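PDB 3F08: SRPBCC family protein from Bacillus thuringiensis serovar konkukian, which is of unknown function but belongs to the Bet v 1-like superfamily, whose helix-grip fold commonly binds lipids or other hydrophobic ligands in an internal cavity. Local coordinates for residues T14-L27 against E58-Y72. The protein carries 5 engineered substitutions. Numbering follows the deposited sequence.
Sequences TEQVWQLIGGFNSL and ERLEVFNDKERYYTY. Engineered in segment 14-27: Thr-14 (natural residue Pro). Engineered in segment 58-72: Asp-65 (natural residue Glu).
Arg-68 CA stands over the six-membered ring of Trp-18, 3.6 Å from its centroid and almost on the normal, in a CH-pi contact; Gly-22 CA lies near the rim of the opposite face, and Arg-44 of the second subunit adds a cation-pi contact. At the indole edge NE1 donates a nearly straight hydrogen bond (172°) to OD1 of the engineered Asp-65, which lies in the indole plane but is itself approached from above the carboxylate plane. With CG anti to the backbone N (chi1 180°), Trp-18 reaches from the helix over the 65-68 turn, its broad flat area suiting it to cover Arg-68. Arg-68 serves twice: its methylenes run past the indole, while its guanidinium lays a face against the engineered Thr-14 and pairs its charge with Glu-92.

Phe-24 is a second aromatic anchor, a flat apolar ring fit for a buried place: Leu-60 CB lies over one face, 4.0 Å from the centroid, and an edge points at the face of Tyr-70 in an offset edge-to-face pair, planes at 89°. Tyr-70 offers its ring to Phe-24 and its hydroxyl to solvent: Tyr-70 OH donates to a water 2.8 Å away that in turn donates to Ile-21 O and Gly-23 O, tying down the chain after the helix. The same hydroxyl is also hydrogen-bonded to Arg-46.

Helix 14-21 and its following loop thus lie on the antiparallel sheet at the hairpin of strands 55-64 and 69-74, closed by a G1 bulge, while Val-17 and Ile-21 also touch helix 114-137, consistent with the helix-grip fold.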
loop_
_atom_site.group_PDB
_atom_site.type_symbol
_atom_site.label_atom_id
_atom_site.label_comp_id
_atom_site.label_asym_id
_atom_site.label_seq_id
_atom_site.Cartn_x
_atom_site.Cartn_y
_atom_site.Cartn_z
ATOM N N THR B 14 20.062 -0.845 -2.167
ATOM C CA THR B 14 18.717 -0.299 -2.139
ATOM C C THR B 14 17.687 -1.428 -2.183
ATOM O O THR B 14 16.659 -1.367 -1.506
ATOM C CB THR B 14 18.492 0.690 -3.311
ATOM O OG1 THR B 14 19.038 0.146 -4.522
ATOM C CG2 THR B 14 19.182 2.022 -3.012
ATOM N N GLU B 15 17.984 -2.465 -2.961
ATOM C CA GLU B 15 17.092 -3.605 -3.092
ATOM C C GLU B 15 16.959 -4.397 -1.790
ATOM O O GLU B 15 15.858 -4.801 -1.427
ATOM C CB GLU B 15 17.568 -4.537 -4.217
ATOM C CG GLU B 15 17.424 -3.972 -5.635
ATOM C CD GLU B 15 18.334 -2.779 -5.906
ATOM O OE1 GLU B 15 19.549 -2.871 -5.630
ATOM O OE2 GLU B 15 17.839 -1.748 -6.404
ATOM N N GLN B 16 18.072 -4.632 -1.097
ATOM C CA GLN B 16 18.031 -5.379 0.163
ATOM C C GLN B 16 17.240 -4.593 1.200
ATOM O O GLN B 16 16.348 -5.123 1.841
ATOM C CB GLN B 16 19.431 -5.596 0.739
ATOM C CG GLN B 16 20.430 -6.310 -0.140
ATOM C CD GLN B 16 21.811 -6.333 0.511
ATOM O OE1 GLN B 16 22.018 -6.998 1.534
ATOM N NE2 GLN B 16 22.755 -5.595 -0.066
ATOM N N VAL B 17 17.592 -3.322 1.364
ATOM C CA VAL B 17 16.924 -2.478 2.339
ATOM C C VAL B 17 15.426 -2.333 2.095
ATOM O O VAL B 17 14.633 -2.487 3.024
ATOM C CB VAL B 17 17.553 -1.076 2.385
ATOM C CG1 VAL B 17 16.845 -0.226 3.450
ATOM C CG2 VAL B 17 19.045 -1.195 2.686
ATOM N N TRP B 18 15.036 -2.024 0.860
ATOM C CA TRP B 18 13.616 -1.877 0.561
ATOM C C TRP B 18 12.905 -3.228 0.695
ATOM O O TRP B 18 11.743 -3.287 1.088
ATOM C CB TRP B 18 13.406 -1.294 -0.840
ATOM C CG TRP B 18 11.948 -1.130 -1.183
ATOM C CD1 TRP B 18 11.237 -1.833 -2.114
ATOM C CD2 TRP B 18 11.013 -0.226 -0.562
ATOM N NE1 TRP B 18 9.916 -1.426 -2.111
ATOM C CE2 TRP B 18 9.754 -0.443 -1.169
ATOM C CE3 TRP B 18 11.119 0.739 0.446
ATOM C CZ2 TRP B 18 8.605 0.277 -0.800
ATOM C CZ3 TRP B 18 9.968 1.461 0.818
ATOM C CH2 TRP B 18 8.731 1.218 0.191
ATOM N N GLN B 19 13.605 -4.315 0.383
ATOM C CA GLN B 19 13.011 -5.643 0.511
ATOM C C GLN B 19 12.649 -5.846 1.978
ATOM O O GLN B 19 11.571 -6.333 2.308
ATOM C CB GLN B 19 14.003 -6.736 0.105
ATOM C CG GLN B 19 13.507 -7.694 -0.980
ATOM C CD GLN B 19 12.118 -8.259 -0.718
ATOM O OE1 GLN B 19 11.902 -9.037 0.218
ATOM N NE2 GLN B 19 11.167 -7.866 -1.551
ATOM N N LEU B 20 13.573 -5.458 2.849
ATOM C CA LEU B 20 13.417 -5.586 4.294
ATOM C C LEU B 20 12.359 -4.651 4.886
ATOM O O LEU B 20 11.458 -5.099 5.600
ATOM C CB LEU B 20 14.764 -5.306 4.976
ATOM C CG LEU B 20 15.168 -5.961 6.305
ATOM C CD1 LEU B 20 15.653 -4.906 7.270
ATOM C CD2 LEU B 20 14.016 -6.730 6.900
ATOM N N ILE B 21 12.456 -3.358 4.581
ATOM C CA ILE B 21 11.543 -2.381 5.167
ATOM C C ILE B 21 10.343 -1.900 4.347
ATOM O O ILE B 21 9.479 -1.211 4.877
ATOM C CB ILE B 21 12.328 -1.136 5.629
ATOM C CG1 ILE B 21 12.763 -0.301 4.418
ATOM C CG2 ILE B 21 13.578 -1.578 6.390
ATOM C CD1 ILE B 21 13.413 1.019 4.788
ATOM N N GLY B 22 10.285 -2.255 3.069
ATOM C CA GLY B 22 9.178 -1.823 2.225
ATOM C C GLY B 22 7.791 -2.302 2.638
ATOM O O GLY B 22 6.788 -1.661 2.316
ATOM N N GLY B 23 7.733 -3.433 3.337
ATOM C CA GLY B 23 6.457 -3.974 3.772
ATOM C C GLY B 23 5.862 -3.155 4.896
ATOM O O GLY B 23 6.517 -2.904 5.909
ATOM N N PHE B 24 4.614 -2.738 4.723
ATOM C CA PHE B 24 3.953 -1.943 5.740
ATOM C C PHE B 24 3.791 -2.741 7.035
ATOM O O PHE B 24 3.837 -2.177 8.127
ATOM C CB PHE B 24 2.599 -1.464 5.219
ATOM C CG PHE B 24 1.985 -0.369 6.044
ATOM C CD1 PHE B 24 2.699 0.798 6.318
ATOM C CD2 PHE B 24 0.691 -0.495 6.533
ATOM C CE1 PHE B 24 2.127 1.831 7.073
ATOM C CE2 PHE B 24 0.102 0.527 7.287
ATOM C CZ PHE B 24 0.825 1.691 7.557
ATOM N N ASN B 25 3.621 -4.055 6.916
ATOM C CA ASN B 25 3.463 -4.901 8.099
ATOM C C ASN B 25 4.782 -5.532 8.538
ATOM O O ASN B 25 4.798 -6.408 9.402
ATOM C CB ASN B 25 2.462 -6.030 7.833
ATOM C CG ASN B 25 1.924 -6.636 9.117
ATOM O OD1 ASN B 25 1.994 -7.849 9.335
ATOM N ND2 ASN B 25 1.383 -5.788 9.977
ATOM N N SER B 26 5.889 -5.070 7.972
ATOM C CA SER B 26 7.182 -5.665 8.290
ATOM C C SER B 26 8.056 -5.041 9.379
ATOM O O SER B 26 9.193 -5.464 9.563
ATOM C CB SER B 26 7.999 -5.796 7.001
ATOM O OG SER B 26 7.283 -6.579 6.060
ATOM N N LEU B 27 7.542 -4.063 10.114
ATOM C CA LEU B 27 8.349 -3.438 11.161
ATOM C C LEU B 27 9.027 -4.419 12.119
ATOM O O LEU B 27 10.153 -4.184 12.555
ATOM C CB LEU B 27 7.515 -2.437 11.966
ATOM C CG LEU B 27 7.104 -1.158 11.222
ATOM C CD1 LEU B 27 6.334 -0.248 12.162
ATOM C CD2 LEU B 27 8.342 -0.439 10.675
ATOM N N GLU B 58 -1.610 2.599 12.805
ATOM C CA GLU B 58 -1.165 3.550 11.798
ATOM C C GLU B 58 -1.824 3.265 10.458
ATOM O O GLU B 58 -2.093 2.116 10.111
ATOM C CB GLU B 58 0.359 3.496 11.677
ATOM C CG GLU B 58 1.051 3.573 13.031
ATOM C CD GLU B 58 2.560 3.645 12.935
ATOM O OE1 GLU B 58 3.136 3.067 11.986
ATOM O OE2 GLU B 58 3.177 4.265 13.832
ATOM N N ARG B 59 -2.068 4.326 9.703
ATOM C CA ARG B 59 -2.731 4.209 8.420
ATOM C C ARG B 59 -1.803 4.454 7.232
ATOM O O ARG B 59 -1.031 5.417 7.229
ATOM C CB ARG B 59 -3.906 5.190 8.402
ATOM C CG ARG B 59 -4.462 5.488 7.041
ATOM C CD ARG B 59 -5.933 5.845 7.117
ATOM N NE ARG B 59 -6.639 4.924 6.250
ATOM C CZ ARG B 59 -7.612 4.110 6.635
ATOM N NH1 ARG B 59 -8.030 4.100 7.893
ATOM N NH2 ARG B 59 -8.143 3.285 5.752
ATOM N N LEU B 60 -1.864 3.563 6.244
ATOM C CA LEU B 60 -1.055 3.706 5.036
ATOM C C LEU B 60 -1.655 4.833 4.192
ATOM O O LEU B 60 -2.841 4.781 3.846
ATOM C CB LEU B 60 -1.063 2.406 4.220
ATOM C CG LEU B 60 -0.268 2.426 2.903
ATOM C CD1 LEU B 60 1.229 2.535 3.215
ATOM C CD2 LEU B 60 -0.548 1.162 2.094
ATOM N N GLU B 61 -0.852 5.845 3.861
ATOM C CA GLU B 61 -1.346 6.968 3.065
ATOM C C GLU B 61 -0.883 6.905 1.614
ATOM O O GLU B 61 -1.668 7.135 0.691
ATOM C CB GLU B 61 -0.892 8.298 3.669
ATOM C CG GLU B 61 -1.456 8.623 5.048
ATOM C CD GLU B 61 -2.954 8.884 5.034
ATOM O OE1 GLU B 61 -3.505 9.167 3.947
ATOM O OE2 GLU B 61 -3.579 8.820 6.116
ATOM N N VAL B 62 0.402 6.618 1.423
ATOM C CA VAL B 62 0.982 6.517 0.095
ATOM C C VAL B 62 1.993 5.385 0.073
ATOM O O VAL B 62 2.663 5.108 1.071
ATOM C CB VAL B 62 1.736 7.819 -0.321
ATOM C CG1 VAL B 62 2.114 7.745 -1.791
ATOM C CG2 VAL B 62 0.870 9.060 -0.066
ATOM N N PHE B 63 2.098 4.730 -1.071
ATOM C CA PHE B 63 3.058 3.661 -1.252
ATOM C C PHE B 63 3.517 3.693 -2.699
ATOM O O PHE B 63 2.703 3.849 -3.612
ATOM C CB PHE B 63 2.432 2.300 -0.929
ATOM C CG PHE B 63 3.334 1.132 -1.221
ATOM C CD1 PHE B 63 3.404 0.587 -2.505
ATOM C CD2 PHE B 63 4.135 0.590 -0.217
ATOM C CE1 PHE B 63 4.268 -0.493 -2.787
ATOM C CE2 PHE B 63 4.998 -0.483 -0.481
ATOM C CZ PHE B 63 5.065 -1.025 -1.768
ATOM N N ASN B 64 4.823 3.567 -2.905
ATOM C CA ASN B 64 5.378 3.562 -4.250
ATOM C C ASN B 64 6.554 2.605 -4.225
ATOM O O ASN B 64 7.605 2.920 -3.662
ATOM C CB ASN B 64 5.831 4.965 -4.662
ATOM C CG ASN B 64 6.068 5.078 -6.157
ATOM O OD1 ASN B 64 5.617 6.028 -6.798
ATOM N ND2 ASN B 64 6.775 4.110 -6.720
ATOM N N ASP B 65 6.364 1.431 -4.823
ATOM C CA ASP B 65 7.401 0.400 -4.832
ATOM C C ASP B 65 8.694 0.795 -5.538
ATOM O O ASP B 65 9.782 0.616 -4.995
ATOM C CB ASP B 65 6.861 -0.899 -5.451
ATOM C CG ASP B 65 7.774 -2.093 -5.199
ATOM O OD1 ASP B 65 7.988 -2.448 -4.017
ATOM O OD2 ASP B 65 8.278 -2.679 -6.181
ATOM N N LYS B 66 8.582 1.333 -6.745
ATOM C CA LYS B 66 9.775 1.704 -7.492
ATOM C C LYS B 66 10.504 2.938 -6.962
ATOM O O LYS B 66 11.711 3.056 -7.143
ATOM C CB LYS B 66 9.430 1.868 -8.974
ATOM C CG LYS B 66 8.882 0.583 -9.596
ATOM C CD LYS B 66 9.864 -0.579 -9.442
ATOM C CE LYS B 66 9.277 -1.912 -9.929
ATOM N NZ LYS B 66 8.248 -2.496 -9.002
ATOM N N GLU B 67 9.789 3.852 -6.312
ATOM C CA GLU B 67 10.440 5.029 -5.750
ATOM C C GLU B 67 10.830 4.726 -4.301
ATOM O O GLU B 67 11.343 5.574 -3.579
ATOM C CB GLU B 67 9.523 6.249 -5.838
ATOM C CG GLU B 67 9.361 6.762 -7.269
ATOM C CD GLU B 67 8.371 7.909 -7.392
ATOM O OE1 GLU B 67 8.573 8.952 -6.732
ATOM O OE2 GLU B 67 7.388 7.768 -8.157
ATOM N N ARG B 68 10.572 3.486 -3.903
ATOM C CA ARG B 68 10.900 2.964 -2.582
ATOM C C ARG B 68 10.559 3.814 -1.357
ATOM O O ARG B 68 11.440 4.186 -0.578
ATOM C CB ARG B 68 12.386 2.583 -2.546
ATOM C CG ARG B 68 12.814 1.649 -3.690
ATOM C CD ARG B 68 14.287 1.263 -3.581
ATOM N NE ARG B 68 15.141 2.443 -3.620
ATOM C CZ ARG B 68 15.690 2.942 -4.723
ATOM N NH1 ARG B 68 15.492 2.360 -5.899
ATOM N NH2 ARG B 68 16.433 4.039 -4.649
ATOM N N TYR B 69 9.283 4.116 -1.175
ATOM C CA TYR B 69 8.880 4.866 0.001
ATOM C C TYR B 69 7.410 4.617 0.304
ATOM O O TYR B 69 6.654 4.171 -0.564
ATOM C CB TYR B 69 9.123 6.369 -0.206
ATOM C CG TYR B 69 8.095 7.075 -1.067
ATOM C CD1 TYR B 69 6.919 7.570 -0.514
ATOM C CD2 TYR B 69 8.314 7.272 -2.429
ATOM C CE1 TYR B 69 5.982 8.251 -1.292
ATOM C CE2 TYR B 69 7.388 7.952 -3.221
ATOM C CZ TYR B 69 6.224 8.440 -2.646
ATOM O OH TYR B 69 5.315 9.131 -3.415
ATOM N N TYR B 70 7.028 4.852 1.555
ATOM C CA TYR B 70 5.635 4.760 1.951
ATOM C C TYR B 70 5.418 5.844 2.984
ATOM O O TYR B 70 6.350 6.249 3.683
ATOM C CB TYR B 70 5.228 3.357 2.455
ATOM C CG TYR B 70 5.791 2.852 3.765
ATOM C CD1 TYR B 70 5.367 3.367 4.993
ATOM C CD2 TYR B 70 6.679 1.781 3.775
ATOM C CE1 TYR B 70 5.818 2.810 6.205
ATOM C CE2 TYR B 70 7.130 1.224 4.959
ATOM C CZ TYR B 70 6.701 1.735 6.169
ATOM O OH TYR B 70 7.155 1.151 7.328
ATOM N N THR B 71 4.194 6.351 3.026
ATOM C CA THR B 71 3.832 7.424 3.928
ATOM C C THR B 71 2.678 6.942 4.775
ATOM O O THR B 71 1.748 6.320 4.268
ATOM C CB THR B 71 3.395 8.671 3.128
ATOM O OG1 THR B 71 4.468 9.077 2.268
ATOM C CG2 THR B 71 3.013 9.825 4.066
ATOM N N TYR B 72 2.737 7.231 6.066
ATOM C CA TYR B 72 1.684 6.803 6.956
ATOM C C TYR B 72 1.294 7.892 7.933
ATOM O O TYR B 72 2.045 8.846 8.167
ATOM C CB TYR B 72 2.127 5.556 7.716
ATOM C CG TYR B 72 3.321 5.774 8.618
ATOM C CD1 TYR B 72 3.158 6.160 9.947
ATOM C CD2 TYR B 72 4.615 5.563 8.148
ATOM C CE1 TYR B 72 4.260 6.325 10.793
ATOM C CE2 TYR B 72 5.724 5.726 8.980
ATOM C CZ TYR B 72 5.540 6.105 10.303
ATOM O OH TYR B 72 6.640 6.259 11.118
HETATM O O HOH W 1 15.513 -0.875 -6.046
HETATM O O HOH W 2 8.319 -1.416 7.150
#